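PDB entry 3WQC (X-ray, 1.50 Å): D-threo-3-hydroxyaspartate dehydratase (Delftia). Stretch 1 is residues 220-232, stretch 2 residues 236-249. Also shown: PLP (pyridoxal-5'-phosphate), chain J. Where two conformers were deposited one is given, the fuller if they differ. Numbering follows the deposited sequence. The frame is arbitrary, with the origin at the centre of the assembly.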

# COMPACT_ATOMS: atom_id res chain seq x y z
N CYS B 220 -34.56 -17.08 -4.83
CA CYS B 220 -33.65 -15.90 -4.73
C CYS B 220 -34.00 -15.17 -3.44
O CYS B 220 -34.48 -14.05 -3.52
N PRO B 221 -33.69 -15.79 -2.25
CA PRO B 221 -34.28 -15.15 -1.04
C PRO B 221 -33.56 -13.86 -0.63
O PRO B 221 -34.16 -13.05 0.09
N VAL B 222 -32.26 -13.73 -0.91
CA VAL B 222 -31.54 -12.53 -0.48
C VAL B 222 -31.36 -11.59 -1.65
O VAL B 222 -31.03 -11.98 -2.80
N VAL B 223 -31.56 -10.30 -1.38
CA VAL B 223 -31.26 -9.20 -2.33
C VAL B 223 -30.31 -8.33 -1.54
O VAL B 223 -30.73 -7.67 -0.56
N SER B 224 -29.04 -8.17 -1.96
CA SER B 224 -27.98 -7.46 -1.18
C SER B 224 -27.46 -6.36 -2.05
O SER B 224 -26.95 -6.62 -3.20
N VAL B 225 -27.46 -5.13 -1.56
CA VAL B 225 -26.89 -3.98 -2.31
C VAL B 225 -25.85 -3.28 -1.48
O VAL B 225 -25.84 -3.48 -0.26
N GLY B 226 -25.07 -2.41 -2.10
CA GLY B 226 -24.44 -1.34 -1.28
C GLY B 226 -23.08 -0.89 -1.69
O GLY B 226 -22.26 -1.67 -2.14
N SER B 227 -22.85 0.37 -1.37
CA SER B 227 -21.55 1.00 -1.24
C SER B 227 -21.85 2.00 -0.09
O SER B 227 -23.03 2.29 0.18
N THR B 228 -20.83 2.56 0.54
CA THR B 228 -21.11 3.48 1.65
C THR B 228 -21.95 4.67 1.12
O THR B 228 -22.92 5.05 1.77
N PRO B 229 -21.55 5.30 -0.01
CA PRO B 229 -22.37 6.50 -0.41
C PRO B 229 -23.85 6.14 -0.69
O PRO B 229 -24.74 6.92 -0.34
N THR B 230 -24.10 5.02 -1.40
CA THR B 230 -25.52 4.69 -1.72
C THR B 230 -26.23 4.17 -0.50
O THR B 230 -27.43 4.38 -0.36
N ALA B 231 -25.52 3.52 0.44
CA ALA B 231 -26.20 3.12 1.71
C ALA B 231 -26.76 4.34 2.45
O ALA B 231 -27.86 4.30 3.03
N LEU B 232 -25.95 5.40 2.46
CA LEU B 232 -26.32 6.63 3.18
C LEU B 232 -27.31 7.52 2.44
O LEU B 232 -27.98 8.38 3.05
N ARG B 236 -35.37 4.80 -0.33
CA ARG B 236 -36.18 3.60 -0.04
C ARG B 236 -35.38 2.36 -0.41
O ARG B 236 -34.50 2.43 -1.29
N LEU B 237 -35.66 1.25 0.25
CA LEU B 237 -34.97 0.00 -0.04
C LEU B 237 -35.92 -1.16 -0.25
O LEU B 237 -35.62 -2.30 0.15
N ASP B 238 -37.12 -0.85 -0.79
CA ASP B 238 -38.11 -1.91 -0.99
C ASP B 238 -37.49 -3.10 -1.78
O ASP B 238 -36.78 -2.85 -2.81
N GLY B 239 -37.71 -4.34 -1.33
CA GLY B 239 -37.20 -5.46 -2.07
C GLY B 239 -35.81 -5.88 -1.68
O GLY B 239 -35.37 -7.00 -2.02
N VAL B 240 -35.13 -5.05 -0.89
CA VAL B 240 -33.74 -5.35 -0.50
C VAL B 240 -33.71 -6.03 0.87
O VAL B 240 -34.48 -5.55 1.81
N THR B 241 -32.90 -7.06 1.08
CA THR B 241 -32.88 -7.78 2.42
C THR B 241 -31.72 -7.22 3.24
O THR B 241 -31.78 -7.23 4.45
N GLU B 242 -30.59 -6.85 2.62
CA GLU B 242 -29.41 -6.40 3.39
C GLU B 242 -28.69 -5.36 2.54
O GLU B 242 -28.69 -5.36 1.30
N VAL B 243 -27.96 -4.51 3.27
CA VAL B 243 -27.02 -3.57 2.67
C VAL B 243 -25.62 -3.89 3.19
O VAL B 243 -25.43 -4.19 4.36
N ARG B 244 -24.65 -3.79 2.27
CA ARG B 244 -23.23 -3.98 2.59
C ARG B 244 -22.55 -2.59 2.49
O ARG B 244 -22.67 -1.88 1.48
N ALA B 245 -21.80 -2.26 3.52
CA ALA B 245 -21.01 -0.98 3.48
C ALA B 245 -19.82 -1.24 4.40
O ALA B 245 -19.91 -2.05 5.34
N GLY B 246 -18.70 -0.66 4.02
CA GLY B 246 -17.45 -0.93 4.80
C GLY B 246 -16.71 0.34 5.19
O GLY B 246 -16.30 0.44 6.36
N VAL B 247 -16.43 1.25 4.26
CA VAL B 247 -15.47 2.35 4.57
C VAL B 247 -16.09 3.26 5.61
O VAL B 247 -15.34 3.94 6.32
N TYR B 248 -17.42 3.31 5.71
CA TYR B 248 -18.10 4.19 6.69
C TYR B 248 -17.56 4.01 8.11
O TYR B 248 -17.74 4.93 8.93
N VAL B 249 -17.05 2.86 8.49
CA VAL B 249 -16.64 2.63 9.85
C VAL B 249 -15.62 3.71 10.26
O VAL B 249 -15.66 4.19 11.46

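Two parallel strands meet here, and of all the residues, V225, R244 and T228 have the most surface covered by the other stretch. The backbone sets the register: V225 N donates to E242 O at 3.1 Å and R244 N to V225 O at 2.8 Å; in the extended chain successive side chains point to opposite faces, S224 and E242 to one, V225 and V243 to the other.

V225, in the m rotamer, shares its face with V243 (t). V225 CG2 lies 3.9 Å from V243 CG2, 3.9 Å from V240 CG1 and 4.4 Å from L237 CD2, a purely apolar cluster that suits compact branched residues. The other branch of V243 reaches the helix, V243 CG1 lying 3.6 Å from A231 CB. A231 presents only a methyl here, and it packs directly against V243.

The face carrying S224 and E242 is polar. The CA-to-CB bond of R244 points sideways (chi1 m, chi2 t, chi3 m), but the end of the side chain comes nearer stretch 1, where R244 NH1 donates to S224 OG at 2.8 Å. S224 OG (t) in turn donates to E242 OE1 at 2.7 Å, so one hydroxyl accepts from the arginine and donates to the glutamate. E242 (chi1 p, chi2 t) starts toward the S224 face, and its end comes nearer stretch 1. The guanidinium also serves the cofactor: R244 NH2 donates to PLP N1 at 2.9 Å. A weak bond runs from R244 NE to PLP N1 at 3.3 Å. V225 O lies over one guanidinium face.

G226 has no side chain, and its backbone angles call for glycine; a CB would also clash with R244 O.

T228 (m) points toward stretch 2 from the start of the helix. T228 OG1 accepts from Y248 N at 3.2 Å and donates to PLP O1P at 2.6 Å, while V247 CG1 packs 3.5 Å from T228 OG1. A threonine hydroxyl, both donor and acceptor, thus links the 3-10 segment to the phosphate, which G246 N also binds through PLP O1P at 2.6 Å.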

# COMPACT_ATOMS: atom_id res chain seq x y z
CB CYS B 220 -33.72 -15.02 -5.99
SG CYS B 220 -32.37 -13.80 -5.96
CB PRO B 221 -34.20 -16.26 -0.01
CG PRO B 221 -33.16 -17.20 -0.53
CD PRO B 221 -33.22 -17.18 -2.02
CB VAL B 222 -30.13 -12.90 0.07
CG1 VAL B 222 -29.25 -11.62 0.22
CG2 VAL B 222 -30.29 -13.70 1.35
CB VAL B 223 -32.47 -8.45 -2.84
CG1 VAL B 223 -32.11 -7.26 -3.72
CG2 VAL B 223 -33.38 -9.44 -3.54
CB SER B 224 -26.93 -8.53 -0.87
OG SER B 224 -25.87 -7.94 -0.14
CB VAL B 225 -27.99 -2.93 -2.75
CG1 VAL B 225 -29.12 -3.67 -3.52
CG2 VAL B 225 -28.59 -2.23 -1.50
CB SER B 227 -21.13 1.73 -2.53
OG SER B 227 -22.04 2.81 -2.81
CB THR B 228 -19.77 3.90 2.36
OG1 THR B 228 -19.48 2.84 3.26
CG2 THR B 228 -20.02 5.20 3.19
CB PRO B 229 -21.65 6.99 -1.66
CG PRO B 229 -20.18 6.48 -1.47
CD PRO B 229 -20.34 5.13 -0.84
CB THR B 230 -25.68 3.67 -2.86
OG1 THR B 230 -24.84 2.51 -2.61
CG2 THR B 230 -25.22 4.33 -4.18
CB ALA B 231 -25.30 2.33 2.66
CB LEU B 232 -25.07 7.41 3.55
CG LEU B 232 -24.20 6.66 4.61
CD1 LEU B 232 -22.81 7.36 4.76
CD2 LEU B 232 -24.90 6.46 5.96
CB ARG B 236 -37.51 3.60 -0.85
CG ARG B 236 -37.24 3.51 -2.35
CD ARG B 236 -38.50 3.34 -3.18
NE ARG B 236 -38.29 3.44 -4.61
CZ ARG B 236 -39.19 2.98 -5.47
NH1 ARG B 236 -40.26 2.41 -4.99
NH2 ARG B 236 -39.09 3.14 -6.77
CB LEU B 237 -33.86 -0.36 1.00
CG LEU B 237 -32.65 0.60 0.93
CD1 LEU B 237 -31.67 0.43 2.15
CD2 LEU B 237 -31.86 0.50 -0.40
CB ASP B 238 -39.30 -1.36 -1.73
CG ASP B 238 -39.91 -0.24 -1.02
OD1 ASP B 238 -39.42 0.89 -1.13
OD2 ASP B 238 -40.96 -0.50 -0.37
CB VAL B 240 -32.90 -4.03 -0.42
CG1 VAL B 240 -31.49 -4.22 0.22
CG2 VAL B 240 -32.81 -3.44 -1.82
CB THR B 241 -32.86 -9.29 2.37
OG1 THR B 241 -31.78 -9.65 1.66
CG2 THR B 241 -33.77 -9.78 1.33
CB GLU B 242 -28.51 -7.54 3.75
CG GLU B 242 -27.91 -8.17 2.51
CD GLU B 242 -26.86 -9.27 2.85
OE1 GLU B 242 -25.79 -9.30 2.15
OE2 GLU B 242 -27.05 -10.13 3.77
CB VAL B 243 -27.41 -2.14 3.07
CG1 VAL B 243 -26.36 -1.07 2.75
CG2 VAL B 243 -28.73 -1.77 2.40
CB ARG B 244 -22.57 -4.90 1.50
CG ARG B 244 -23.36 -6.24 1.43
CD ARG B 244 -22.63 -7.25 0.49
NE ARG B 244 -22.12 -6.55 -0.72
CZ ARG B 244 -22.88 -6.02 -1.69
NH1 ARG B 244 -24.19 -6.35 -1.79
NH2 ARG B 244 -22.35 -5.20 -2.60
CB ALA B 245 -21.82 0.18 4.10
CB VAL B 247 -15.03 3.13 3.32
CG1 VAL B 247 -16.19 3.97 2.70
CG2 VAL B 247 -13.77 3.95 3.63
CB TYR B 248 -19.63 3.91 6.67
CG TYR B 248 -19.95 2.68 7.50
CD1 TYR B 248 -19.84 1.37 6.99
CD2 TYR B 248 -20.36 2.80 8.86
CE1 TYR B 248 -20.06 0.25 7.77
CE2 TYR B 248 -20.54 1.69 9.64
CZ TYR B 248 -20.47 0.42 9.12
OH TYR B 248 -20.69 -0.69 9.89
CB VAL B 249 -16.15 1.16 10.08
CG1 VAL B 249 -14.82 0.83 9.35
CG2 VAL B 249 -16.01 0.83 11.58
N1 PLP J . -19.68 -4.58 -1.58
C2 PLP J . -18.63 -4.99 -2.32
C2A PLP J . -18.77 -6.13 -3.30
C3 PLP J . -17.36 -4.33 -2.14
O3 PLP J . -16.32 -4.75 -2.86
C4 PLP J . -17.29 -3.24 -1.20
C4A PLP J . -16.02 -2.61 -0.99
C5 PLP J . -18.45 -2.89 -0.46
C6 PLP J . -19.66 -3.55 -0.74
C5A PLP J . -18.43 -1.75 0.54
O4P PLP J . -18.24 -0.46 -0.20
P PLP J . -17.79 0.81 0.66
O1P PLP J . -18.71 0.79 1.82
O2P PLP J . -18.04 1.95 -0.26
O3P PLP J . -16.39 0.63 1.11